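Long-range contacts in hydrophilic protein, virA protein (Chromobacterium violaceum, PDB 3BO6), which probably acts as a phosphothreonine lyase effector, eliminating the phosphate of a phosphorylated threonine in its target without hydrolysis: residues A[38-43]-A[64-69]; A[53-58]-A[103-108]; A[82-87]-A[184-189]; A[189-194]-A[210-215]. One frame throughout, in Å; residues are numbered along the deposited sequence. Where two conformers were deposited one is given.

Contact 1: A[38-43]-A[64-69]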
# COMPACT_ATOMS: atom_id res chain seq x y z
N PRO A 38 6.29 -14.29 -9.36
CA PRO A 38 5.51 -14.39 -10.60
C PRO A 38 5.69 -13.13 -11.44
O PRO A 38 6.08 -12.08 -10.89
CB PRO A 38 4.05 -14.45 -10.09
CG PRO A 38 4.14 -14.82 -8.66
CD PRO A 38 5.43 -14.27 -8.17
N ASP A 39 5.44 -13.21 -12.74
CA ASP A 39 5.27 -11.97 -13.49
C ASP A 39 3.79 -11.61 -13.53
O ASP A 39 2.95 -12.33 -12.98
CB ASP A 39 5.94 -12.01 -14.88
CG ASP A 39 5.29 -12.98 -15.84
OD1 ASP A 39 4.26 -13.59 -15.50
OD2 ASP A 39 5.85 -13.14 -16.95
N TYR A 40 3.47 -10.49 -14.17
CA TYR A 40 2.10 -9.98 -14.12
C TYR A 40 1.11 -10.98 -14.74
O TYR A 40 0.09 -11.32 -14.13
CB TYR A 40 2.02 -8.64 -14.84
CG TYR A 40 0.63 -8.04 -14.83
CD1 TYR A 40 0.11 -7.47 -13.69
CD2 TYR A 40 -0.15 -8.05 -15.97
CE1 TYR A 40 -1.16 -6.91 -13.68
CE2 TYR A 40 -1.42 -7.50 -15.98
CZ TYR A 40 -1.92 -6.94 -14.83
OH TYR A 40 -3.19 -6.40 -14.83
N SER A 41 1.42 -11.43 -15.96
CA SER A 41 0.53 -12.34 -16.67
C SER A 41 0.39 -13.67 -15.92
O SER A 41 -0.69 -14.26 -15.90
CB SER A 41 1.04 -12.57 -18.09
OG SER A 41 0.14 -13.40 -18.81
N GLY A 42 1.46 -14.13 -15.28
CA GLY A 42 1.42 -15.34 -14.49
C GLY A 42 0.54 -15.21 -13.26
O GLY A 42 -0.23 -16.12 -12.91
N MET A 43 0.65 -14.08 -12.59
CA MET A 43 -0.21 -13.88 -11.44
C MET A 43 -1.69 -13.94 -11.82
O MET A 43 -2.52 -14.40 -11.02
CB MET A 43 0.12 -12.60 -10.69
CG MET A 43 -0.69 -12.48 -9.42
SD MET A 43 0.02 -11.35 -8.23
CE MET A 43 -1.20 -11.50 -6.93
N VAL A 64 -12.11 -7.78 -10.43
CA VAL A 64 -11.14 -7.39 -11.43
C VAL A 64 -9.74 -7.18 -10.85
O VAL A 64 -8.95 -6.45 -11.40
CB VAL A 64 -11.61 -6.15 -12.21
CG1 VAL A 64 -12.98 -6.42 -12.85
CG2 VAL A 64 -11.67 -4.93 -11.33
N PHE A 65 -9.42 -7.85 -9.75
CA PHE A 65 -8.09 -7.74 -9.16
C PHE A 65 -7.44 -9.10 -9.02
O PHE A 65 -8.11 -10.14 -9.07
CB PHE A 65 -8.17 -7.08 -7.78
CG PHE A 65 -8.76 -5.68 -7.78
CD1 PHE A 65 -7.97 -4.58 -8.08
CD2 PHE A 65 -10.10 -5.49 -7.48
CE1 PHE A 65 -8.51 -3.29 -8.09
CE2 PHE A 65 -10.65 -4.20 -7.47
CZ PHE A 65 -9.85 -3.11 -7.77
N MET A 66 -6.13 -9.09 -8.89
CA MET A 66 -5.37 -10.26 -8.48
C MET A 66 -4.80 -9.97 -7.10
O MET A 66 -4.32 -8.85 -6.85
CB MET A 66 -4.26 -10.59 -9.48
CG MET A 66 -4.79 -10.78 -10.89
SD MET A 66 -4.22 -9.48 -11.98
CE MET A 66 -2.48 -9.78 -11.79
N HIS A 67 -4.87 -10.94 -6.20
CA HIS A 67 -4.62 -10.70 -4.79
C HIS A 67 -3.42 -11.50 -4.29
O HIS A 67 -3.22 -12.64 -4.70
CB HIS A 67 -5.83 -11.13 -3.96
CG HIS A 67 -7.13 -10.55 -4.44
ND1 HIS A 67 -7.70 -9.44 -3.87
CD2 HIS A 67 -7.97 -10.94 -5.43
CE1 HIS A 67 -8.83 -9.16 -4.49
NE2 HIS A 67 -9.02 -10.05 -5.44
N ALA A 68 -2.69 -10.92 -3.34
CA ALA A 68 -1.61 -11.60 -2.67
C ALA A 68 -1.74 -11.34 -1.18
O ALA A 68 -1.92 -10.19 -0.76
CB ALA A 68 -0.27 -11.06 -3.17
N HIS A 69 -1.61 -12.39 -0.37
CA HIS A 69 -1.57 -12.20 1.08
C HIS A 69 -0.73 -13.27 1.73
O HIS A 69 -0.79 -14.42 1.34
CB HIS A 69 -2.96 -12.14 1.70
CG HIS A 69 -3.68 -13.44 1.70
ND1 HIS A 69 -4.50 -13.83 0.66
CD2 HIS A 69 -3.72 -14.44 2.61
CE1 HIS A 69 -5.00 -15.02 0.94
NE2 HIS A 69 -4.55 -15.41 2.11
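Tyr40 and Met43 of the short helix 40-44 rest on Met66 and Ala68 of strand 65-70, so that one turn of helix covers part of a face of the antiparallel sheet. Met66 fills the gap between the two helical side chains. Its chain bends at chi2 and again at chi3 (60°), the second bend placing CE near the Tyr40 ring. There Met66 CE lies 3.7 Å from Tyr40 CE1, and Met66 SD is 5.0 Å from the centroid of the Tyr40 ring. The sulfur stands 38° off the ring normal, an oblique Met-aromatic contact in which the two side chains run roughly perpendicular to each other. Met66 CE also packs 4.0 Å from Met43 CB.

Strand 65-70 is an inner strand of the sheet, with strands 55-59 and 113-117 as its neighbours, and Met66 and Ala68 both point from it toward the helix. Tyr40 OH hydrogen-bonds with Thr117 O, at the end of strand 113-117, and with Met119 N. In the conformer given, the extended Met43 chain brings Met43 CE to 3.9 Å from Ala68 CB; as a second conformer was deposited, this end contact is less certain. Val93, Pro94 and Phe97 of helix 93-104 touch the same two helical side chains. Before the helix, Asp39 is the N-cap: Asp39 OD1 accepts from Gly42 N at 2.9 Å, with an N-H...O angle of 151°.

Contact 2: A[53-58]-A[103-108]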
# COMPACT_ATOMS: atom_id res chain seq x y z
N GLN A 53 6.73 -17.15 -2.62
CA GLN A 53 7.42 -16.48 -1.52
C GLN A 53 6.58 -16.39 -0.25
O GLN A 53 6.67 -15.41 0.50
CB GLN A 53 7.87 -15.08 -1.95
CG GLN A 53 8.84 -15.10 -3.14
CD GLN A 53 10.23 -15.53 -2.74
OE1 GLN A 53 10.54 -15.64 -1.55
NE2 GLN A 53 11.09 -15.78 -3.72
N GLY A 54 5.75 -17.39 -0.01
CA GLY A 54 4.91 -17.39 1.18
C GLY A 54 3.65 -16.55 1.09
O GLY A 54 2.91 -16.44 2.07
N PHE A 55 3.40 -15.96 -0.08
CA PHE A 55 2.16 -15.23 -0.34
C PHE A 55 1.18 -16.14 -1.09
O PHE A 55 1.55 -16.76 -2.10
CB PHE A 55 2.44 -13.97 -1.19
CG PHE A 55 3.05 -12.82 -0.42
CD1 PHE A 55 4.41 -12.80 -0.12
CD2 PHE A 55 2.26 -11.75 -0.02
CE1 PHE A 55 4.95 -11.72 0.59
CE2 PHE A 55 2.80 -10.68 0.67
CZ PHE A 55 4.14 -10.66 0.98
N GLN A 56 -0.04 -16.26 -0.58
CA GLN A 56 -1.13 -16.92 -1.30
C GLN A 56 -1.61 -15.99 -2.41
O GLN A 56 -1.84 -14.80 -2.16
CB GLN A 56 -2.27 -17.21 -0.34
CG GLN A 56 -1.88 -18.11 0.83
CD GLN A 56 -3.05 -18.46 1.74
OE1 GLN A 56 -2.91 -19.25 2.67
NE2 GLN A 56 -4.21 -17.89 1.47
N LEU A 57 -1.77 -16.53 -3.62
CA LEU A 57 -2.21 -15.74 -4.76
C LEU A 57 -3.58 -16.18 -5.24
O LEU A 57 -3.88 -17.38 -5.27
CB LEU A 57 -1.22 -15.88 -5.92
CG LEU A 57 0.27 -15.76 -5.59
CD1 LEU A 57 1.10 -15.98 -6.86
CD2 LEU A 57 0.56 -14.39 -5.00
N GLU A 58 -4.40 -15.22 -5.66
CA GLU A 58 -5.75 -15.52 -6.14
C GLU A 58 -6.12 -14.63 -7.30
O GLU A 58 -5.89 -13.43 -7.26
CB GLU A 58 -6.77 -15.32 -5.01
CG GLU A 58 -6.47 -16.11 -3.76
CD GLU A 58 -7.15 -15.52 -2.54
OE1 GLU A 58 -7.38 -16.27 -1.57
OE2 GLU A 58 -7.44 -14.31 -2.55
N LEU A 103 10.08 -6.20 -4.26
CA LEU A 103 9.65 -5.59 -3.00
C LEU A 103 8.33 -6.18 -2.49
O LEU A 103 8.20 -6.49 -1.31
CB LEU A 103 9.52 -4.07 -3.15
CG LEU A 103 10.85 -3.31 -3.08
CD1 LEU A 103 10.73 -1.90 -3.68
CD2 LEU A 103 11.36 -3.26 -1.65
N LEU A 104 7.36 -6.35 -3.38
CA LEU A 104 6.04 -6.78 -2.91
C LEU A 104 6.01 -8.22 -2.40
O LEU A 104 5.15 -8.58 -1.61
CB LEU A 104 5.00 -6.59 -4.02
CG LEU A 104 4.66 -5.14 -4.38
CD1 LEU A 104 3.79 -5.08 -5.63
CD2 LEU A 104 3.95 -4.47 -3.20
N PHE A 105 6.95 -9.04 -2.88
CA PHE A 105 7.08 -10.42 -2.41
C PHE A 105 8.24 -10.59 -1.43
O PHE A 105 8.59 -11.71 -1.07
CB PHE A 105 7.22 -11.40 -3.58
CG PHE A 105 5.97 -11.57 -4.39
CD1 PHE A 105 5.79 -10.86 -5.57
CD2 PHE A 105 4.98 -12.46 -3.98
CE1 PHE A 105 4.62 -11.00 -6.32
CE2 PHE A 105 3.81 -12.60 -4.72
CZ PHE A 105 3.63 -11.89 -5.89
N SER A 106 8.85 -9.49 -1.01
CA SER A 106 10.03 -9.58 -0.15
C SER A 106 9.73 -10.18 1.23
O SER A 106 8.72 -9.83 1.85
CB SER A 106 10.64 -8.19 0.04
OG SER A 106 11.70 -8.20 1.00
N VAL A 107 10.64 -11.02 1.73
CA VAL A 107 10.55 -11.54 3.09
C VAL A 107 10.56 -10.38 4.11
O VAL A 107 10.11 -10.53 5.26
CB VAL A 107 11.71 -12.51 3.39
CG1 VAL A 107 13.05 -11.80 3.23
CG2 VAL A 107 11.58 -13.09 4.78
N ASP A 108 11.10 -9.24 3.69
CA ASP A 108 11.24 -8.08 4.56
C ASP A 108 10.13 -7.04 4.39
O ASP A 108 10.13 -6.02 5.07
CB ASP A 108 12.61 -7.41 4.34
CG ASP A 108 13.78 -8.34 4.65
OD1 ASP A 108 13.73 -9.07 5.66
OD2 ASP A 108 14.74 -8.33 3.86
O HOH W 1 8.32 -13.55 1.15
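Phe105 turns the edge of its ring to the face of Phe55, a T-shaped pair with centroids 5.5 Å apart and planes at 79°. The closest carbons of the two rings are Phe105 CD2 and Phe55 CD1, at 3.9 Å. Further round the Phe105 rim, Leu57 CD2 lies near the ring plane, 3.7 Å from Phe105 CE2, while the CB and CG of Gln53 pass over Phe105 CB. The far end of the Phe55 ring reaches the last turn of helix 93-104, with Phe55 CZ 3.5 Å from Leu104 O.

Gln53 and Gly54, with backbone angles of a type I' turn, link strands 49-52 and 55-59 in a hairpin and bring Gln53 to the helix end. Trp114 supports the other partner: it packs edge-to-face with Phe105 and its NE1 donates to Leu104 O. Beyond Phe105, Ser106 OG accepts from Asp108 N at 2.9 Å in an ST turn, and Arg32 holds both residues, by its carbonyl and by a salt bridge to Asp108.

Water 1 donates to Gln53 O at 2.6 Å and to Phe105 O at 2.9 Å, so hairpin and helix end, otherwise joined by apolar packing, share a bridge that satisfies two carbonyls which cannot bond to each other.

Contact 3: A[82-87]-A[184-189]; sequences DKFHIS and ENWKYV. With SO4 (sulfate ion), chain C.
Val189 pushes its CG1 methyl against the CD2 side of the Phe84 ring. Val189 CG1 stands anti to the backbone N (chi1 175°), which brings it 3.7 Å from Phe84 CD2. Trp186 meets the next atom of the ring, Trp186 CH2 lying 4.0 Å from Phe84 CE2, the two side chains crossing at about a right angle. Ile86 CG2 packs 4.1 Å from Tyr188 CB, and the Tyr188 ring turns its edge to Ser87 O, while its OH hydrogen-bonds with Leu171 O. Ile159 and Leu166 of helix 149-168 lie over Phe84 and Ile86.

Ile86 and Val189 form an antiparallel non-hydrogen-bonded pair, flanked by a bond from Ser87 N to Tyr188 O (2.8 Å, 160° at the hydrogen). Water 2 donates to Tyr188 O and is hydrogen-bonded to Ser87 OG (2.6 Å from its O), which also bonds with Ala132 N. Glu163 of helix 149-168 takes up the amide N-H groups of Lys187, Tyr188 and Val189.

Lys83 and His85 point to the opposite face of the strand and meet a sulfate. His85 NE2 donates to sulfate O4 at 2.7 Å, its other nitrogen being held by Asp180, and Lys83 NZ donates to sulfate O2 at 2.8 Å and is salt-bridged to Glu194. With Arg127, Arg192 and Arg199 completing the cluster, the arrangement is the start of an edge strand, 189-193, paired with the inner strand 82-86 in an antiparallel sheet, apolar toward a helix and basic toward a pocket holding a sulfate, probably from the crystallisation liquor, which may mark where the substrate phosphate binds.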
# COMPACT_ATOMS: atom_id res chain seq x y z
N ASP A 82 -5.84 1.93 7.08
CA ASP A 82 -4.77 2.61 6.35
C ASP A 82 -4.39 1.86 5.08
O ASP A 82 -4.10 0.65 5.11
CB ASP A 82 -3.57 2.83 7.26
CG ASP A 82 -3.92 3.68 8.45
OD1 ASP A 82 -4.48 4.77 8.25
OD2 ASP A 82 -3.66 3.26 9.61
N LYS A 83 -4.43 2.54 3.95
CA LYS A 83 -4.07 1.90 2.69
C LYS A 83 -3.36 2.86 1.76
O LYS A 83 -3.56 4.09 1.80
CB LYS A 83 -5.31 1.29 2.02
CG LYS A 83 -6.28 2.30 1.45
CD LYS A 83 -7.72 1.72 1.31
CE LYS A 83 -7.77 0.56 0.34
NZ LYS A 83 -9.15 -0.03 0.30
N PHE A 84 -2.52 2.29 0.91
CA PHE A 84 -1.88 3.05 -0.15
C PHE A 84 -2.34 2.57 -1.50
O PHE A 84 -2.64 1.39 -1.69
CB PHE A 84 -0.35 2.87 -0.12
CG PHE A 84 0.30 3.34 1.14
CD1 PHE A 84 0.84 2.43 2.04
CD2 PHE A 84 0.45 4.69 1.39
CE1 PHE A 84 1.48 2.86 3.20
CE2 PHE A 84 1.09 5.14 2.55
CZ PHE A 84 1.60 4.21 3.45
N HIS A 85 -2.32 3.48 -2.47
CA HIS A 85 -2.44 3.10 -3.86
C HIS A 85 -1.15 3.48 -4.55
O HIS A 85 -0.41 4.36 -4.08
CB HIS A 85 -3.60 3.86 -4.50
CG HIS A 85 -4.93 3.53 -3.91
ND1 HIS A 85 -5.66 4.44 -3.19
CD2 HIS A 85 -5.66 2.39 -3.95
CE1 HIS A 85 -6.80 3.87 -2.80
NE2 HIS A 85 -6.82 2.63 -3.26
N ILE A 86 -0.87 2.79 -5.65
CA ILE A 86 0.25 3.13 -6.53
C ILE A 86 -0.31 3.39 -7.92
O ILE A 86 -1.06 2.55 -8.46
CB ILE A 86 1.29 1.99 -6.61
CG1 ILE A 86 1.67 1.52 -5.21
CG2 ILE A 86 2.53 2.47 -7.38
CD1 ILE A 86 2.66 0.34 -5.20
N SER A 87 0.01 4.54 -8.50
CA SER A 87 -0.52 4.93 -9.81
C SER A 87 0.59 5.01 -10.85
O SER A 87 1.53 5.81 -10.72
CB SER A 87 -1.22 6.29 -9.73
OG SER A 87 -2.29 6.25 -8.81
N GLU A 184 4.18 16.25 -2.12
CA GLU A 184 4.88 16.55 -3.38
C GLU A 184 5.94 15.52 -3.74
O GLU A 184 6.16 15.25 -4.93
CB GLU A 184 5.51 17.95 -3.31
CG GLU A 184 4.54 19.05 -2.94
CD GLU A 184 5.23 20.23 -2.28
OE1 GLU A 184 6.42 20.48 -2.60
OE2 GLU A 184 4.60 20.90 -1.44
N ASN A 185 6.56 14.91 -2.74
CA ASN A 185 7.66 13.98 -2.99
C ASN A 185 7.26 12.54 -3.31
O ASN A 185 8.11 11.71 -3.59
CB ASN A 185 8.66 13.99 -1.84
CG ASN A 185 7.98 13.83 -0.50
OD1 ASN A 185 7.24 14.71 -0.05
ND2 ASN A 185 8.24 12.70 0.15
N TRP A 186 5.96 12.24 -3.28
CA TRP A 186 5.50 10.93 -3.78
C TRP A 186 4.94 11.13 -5.19
O TRP A 186 3.94 11.82 -5.37
CB TRP A 186 4.42 10.28 -2.91
CG TRP A 186 4.78 9.98 -1.51
CD1 TRP A 186 6.00 10.08 -0.92
CD2 TRP A 186 3.88 9.53 -0.49
NE1 TRP A 186 5.92 9.72 0.41
CE2 TRP A 186 4.62 9.39 0.70
CE3 TRP A 186 2.51 9.24 -0.47
CZ2 TRP A 186 4.04 8.97 1.90
CZ3 TRP A 186 1.94 8.83 0.72
CH2 TRP A 186 2.70 8.70 1.89
N LYS A 187 5.60 10.53 -6.17
CA LYS A 187 5.19 10.68 -7.56
C LYS A 187 4.21 9.59 -7.99
O LYS A 187 3.53 9.75 -9.00
CB LYS A 187 6.41 10.62 -8.50
CG LYS A 187 7.49 11.66 -8.20
CD LYS A 187 6.91 13.07 -8.07
CE LYS A 187 8.01 14.12 -7.93
NZ LYS A 187 7.44 15.48 -7.81
N TYR A 188 4.17 8.49 -7.24
CA TYR A 188 3.33 7.33 -7.63
C TYR A 188 2.36 6.90 -6.53
O TYR A 188 1.26 6.43 -6.80
CB TYR A 188 4.21 6.12 -7.97
CG TYR A 188 5.28 6.37 -9.00
CD1 TYR A 188 5.04 6.10 -10.35
CD2 TYR A 188 6.54 6.82 -8.62
CE1 TYR A 188 6.03 6.31 -11.31
CE2 TYR A 188 7.54 7.04 -9.58
CZ TYR A 188 7.26 6.78 -10.91
OH TYR A 188 8.26 6.98 -11.85
N VAL A 189 2.78 7.04 -5.28
CA VAL A 189 2.02 6.55 -4.14
C VAL A 189 1.05 7.61 -3.61
O VAL A 189 1.35 8.82 -3.61
CB VAL A 189 2.97 6.09 -3.01
CG1 VAL A 189 2.19 5.70 -1.77
CG2 VAL A 189 3.84 4.93 -3.50
S SO4 C . -10.18 1.96 -2.45
O1 SO4 C . -9.77 3.38 -2.41
O2 SO4 C . -10.89 1.61 -1.23
O3 SO4 C . -11.07 1.76 -3.58
O4 SO4 C . -9.00 1.11 -2.57
O HOH W 2 -1.58 6.47 -6.31

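Contact 4: A[189-194]-A[210-215]. With SO4 (sulfate ion), chain C.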
# COMPACT_ATOMS: atom_id res chain seq x y z
N VAL A 189 2.78 7.04 -5.28
CA VAL A 189 2.02 6.55 -4.14
C VAL A 189 1.05 7.61 -3.61
O VAL A 189 1.35 8.82 -3.61
CB VAL A 189 2.97 6.09 -3.01
CG1 VAL A 189 2.19 5.70 -1.77
CG2 VAL A 189 3.84 4.93 -3.50
N SER A 190 -0.12 7.15 -3.18
CA SER A 190 -1.08 8.01 -2.47
C SER A 190 -1.76 7.24 -1.37
O SER A 190 -1.64 6.01 -1.30
CB SER A 190 -2.08 8.67 -3.43
OG SER A 190 -2.83 7.68 -4.13
N TYR A 191 -2.48 7.95 -0.50
CA TYR A 191 -3.03 7.37 0.72
C TYR A 191 -4.48 7.73 0.98
O TYR A 191 -4.92 8.84 0.67
CB TYR A 191 -2.22 7.92 1.90
CG TYR A 191 -2.84 7.68 3.27
CD1 TYR A 191 -2.67 6.46 3.92
CD2 TYR A 191 -3.59 8.67 3.90
CE1 TYR A 191 -3.22 6.25 5.19
CE2 TYR A 191 -4.15 8.45 5.16
CZ TYR A 191 -3.95 7.25 5.79
OH TYR A 191 -4.50 7.05 7.05
N ARG A 192 -5.22 6.81 1.58
CA ARG A 192 -6.44 7.18 2.29
C ARG A 192 -6.69 6.24 3.45
O ARG A 192 -6.07 5.16 3.54
CB ARG A 192 -7.68 7.29 1.39
CG ARG A 192 -8.29 5.96 0.99
CD ARG A 192 -9.50 6.14 0.04
NE ARG A 192 -10.31 4.92 -0.06
CZ ARG A 192 -11.32 4.63 0.76
NH1 ARG A 192 -11.66 5.50 1.73
NH2 ARG A 192 -11.99 3.50 0.61
N ASN A 193 -7.56 6.66 4.36
CA ASN A 193 -8.02 5.78 5.43
C ASN A 193 -9.47 5.37 5.25
O ASN A 193 -10.35 6.22 5.16
CB ASN A 193 -7.83 6.44 6.80
CG ASN A 193 -8.26 5.52 7.92
OD1 ASN A 193 -9.47 5.35 8.15
ND2 ASN A 193 -7.31 4.86 8.57
N GLU A 194 -9.73 4.06 5.22
CA GLU A 194 -11.07 3.53 4.92
C GLU A 194 -12.13 3.91 5.93
O GLU A 194 -13.30 4.00 5.59
CB GLU A 194 -11.04 2.00 4.89
CG GLU A 194 -10.33 1.41 3.75
CD GLU A 194 -10.67 -0.06 3.56
OE1 GLU A 194 -9.99 -0.70 2.75
OE2 GLU A 194 -11.60 -0.56 4.23
N ARG A 210 -5.13 14.57 5.21
CA ARG A 210 -3.79 15.12 5.51
C ARG A 210 -3.54 15.21 7.01
O ARG A 210 -2.39 15.23 7.46
CB ARG A 210 -3.60 16.50 4.87
CG ARG A 210 -3.43 16.51 3.35
CD ARG A 210 -3.06 17.92 2.87
NE ARG A 210 -4.21 18.82 2.92
CZ ARG A 210 -4.96 19.12 1.87
NH1 ARG A 210 -5.99 19.94 1.99
NH2 ARG A 210 -4.66 18.60 0.68
N GLU A 211 -4.62 15.28 7.78
CA GLU A 211 -4.53 15.30 9.24
C GLU A 211 -4.51 13.92 9.92
O GLU A 211 -4.33 13.84 11.13
CB GLU A 211 -5.63 16.19 9.84
CG GLU A 211 -5.49 17.65 9.39
CD GLU A 211 -6.51 18.59 9.99
OE1 GLU A 211 -7.32 18.16 10.83
OE2 GLU A 211 -6.48 19.77 9.60
N GLU A 212 -4.69 12.84 9.15
CA GLU A 212 -4.59 11.51 9.74
C GLU A 212 -3.22 11.30 10.36
O GLU A 212 -2.21 11.46 9.68
CB GLU A 212 -4.79 10.44 8.66
CG GLU A 212 -6.25 10.25 8.23
CD GLU A 212 -7.07 9.45 9.24
OE1 GLU A 212 -6.49 8.67 10.03
OE2 GLU A 212 -8.32 9.57 9.21
N PRO A 213 -3.17 10.92 11.63
CA PRO A 213 -1.86 10.71 12.26
C PRO A 213 -0.98 9.73 11.46
O PRO A 213 0.19 10.01 11.27
CB PRO A 213 -2.24 10.18 13.65
CG PRO A 213 -3.53 10.92 13.96
CD PRO A 213 -4.27 10.93 12.62
N PHE A 214 -1.55 8.63 10.97
CA PHE A 214 -0.75 7.69 10.20
C PHE A 214 -0.13 8.36 8.98
O PHE A 214 1.05 8.15 8.68
CB PHE A 214 -1.57 6.45 9.80
CG PHE A 214 -0.80 5.48 8.91
CD1 PHE A 214 -0.02 4.49 9.48
CD2 PHE A 214 -0.83 5.60 7.53
CE1 PHE A 214 0.71 3.61 8.68
CE2 PHE A 214 -0.11 4.73 6.73
CZ PHE A 214 0.66 3.74 7.32
N TYR A 215 -0.93 9.14 8.26
CA TYR A 215 -0.43 9.83 7.08
C TYR A 215 0.69 10.80 7.44
O TYR A 215 1.71 10.86 6.77
CB TYR A 215 -1.56 10.60 6.38
CG TYR A 215 -1.07 11.40 5.20
CD1 TYR A 215 -0.72 10.77 4.02
CD2 TYR A 215 -0.94 12.79 5.26
CE1 TYR A 215 -0.28 11.48 2.92
CE2 TYR A 215 -0.49 13.51 4.15
CZ TYR A 215 -0.17 12.84 2.98
OH TYR A 215 0.28 13.53 1.88
S SO4 C . -10.18 1.96 -2.45
O1 SO4 C . -9.77 3.38 -2.41
O2 SO4 C . -10.89 1.61 -1.23
O3 SO4 C . -11.07 1.76 -3.58
O4 SO4 C . -9.00 1.11 -2.57
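The Tyr191 ring receives two aromatic residues of helix 213-219 on one side of its plane, Phe214 nearest CE1 and Tyr215 nearest CD2, with Tyr215 CA over that face. Both pairs are nearly parallel (28°) but slid so far apart that they barely overlap: the centroids are 5.7 Å apart for Phe214 and 5.5 Å for Tyr215. The nearest carbons are Tyr191 CE1 and Phe214 CD2 at 3.4 Å, and Tyr191 CD2 and Tyr215 CD1 at 3.6 Å.

At the phenolic end Glu212, the N-cap residue of the helix, lays CB and CG beside Tyr191 OH. Its chain bends at chi2 (-77°), and the carboxylate stacks on the Asn193 amide with planes only 2° apart, Glu212 CD being 3.9 Å from Asn193 CB. Arg196 forms a salt bridge with that carboxylate, while Asp82 OD1 bonds both Tyr191 OH and Asn193 ND2.

Arg192 points away from the helix, and sulfate meets its guanidinium edge in plane: Arg192 NE donates to O1 and NH2 to O2, each at 2.9 Å. An aromatic cluster seats the C-terminal helix on the edge strand, whose other side carries a bidentate arginine-sulfate pair, as in phosphate-binding pockets, though the ion is probably from the crystallisation liquor.

In the fold
From the N terminus, contact 1 closes the first loop, bringing strand 65-70 back to helix 40-44 after the hairpin of strands 49-52 and 55-59. Contact 2 opens inside that loop and crosses it, joining the hairpin to the end of helix 93-104; the two contacts touch through neighbouring strands 55-59 and 65-70. Contact 3 opens within the span of contact 2 and crosses it in turn, closing a long loop that includes helices 93-104 and 149-168. Contact 4 follows in series, sharing Val189 with contact 3 and a common sulfate. Contacts 1 and 4, with centres about 25 Å apart, tie helices to separate parts of one sheet.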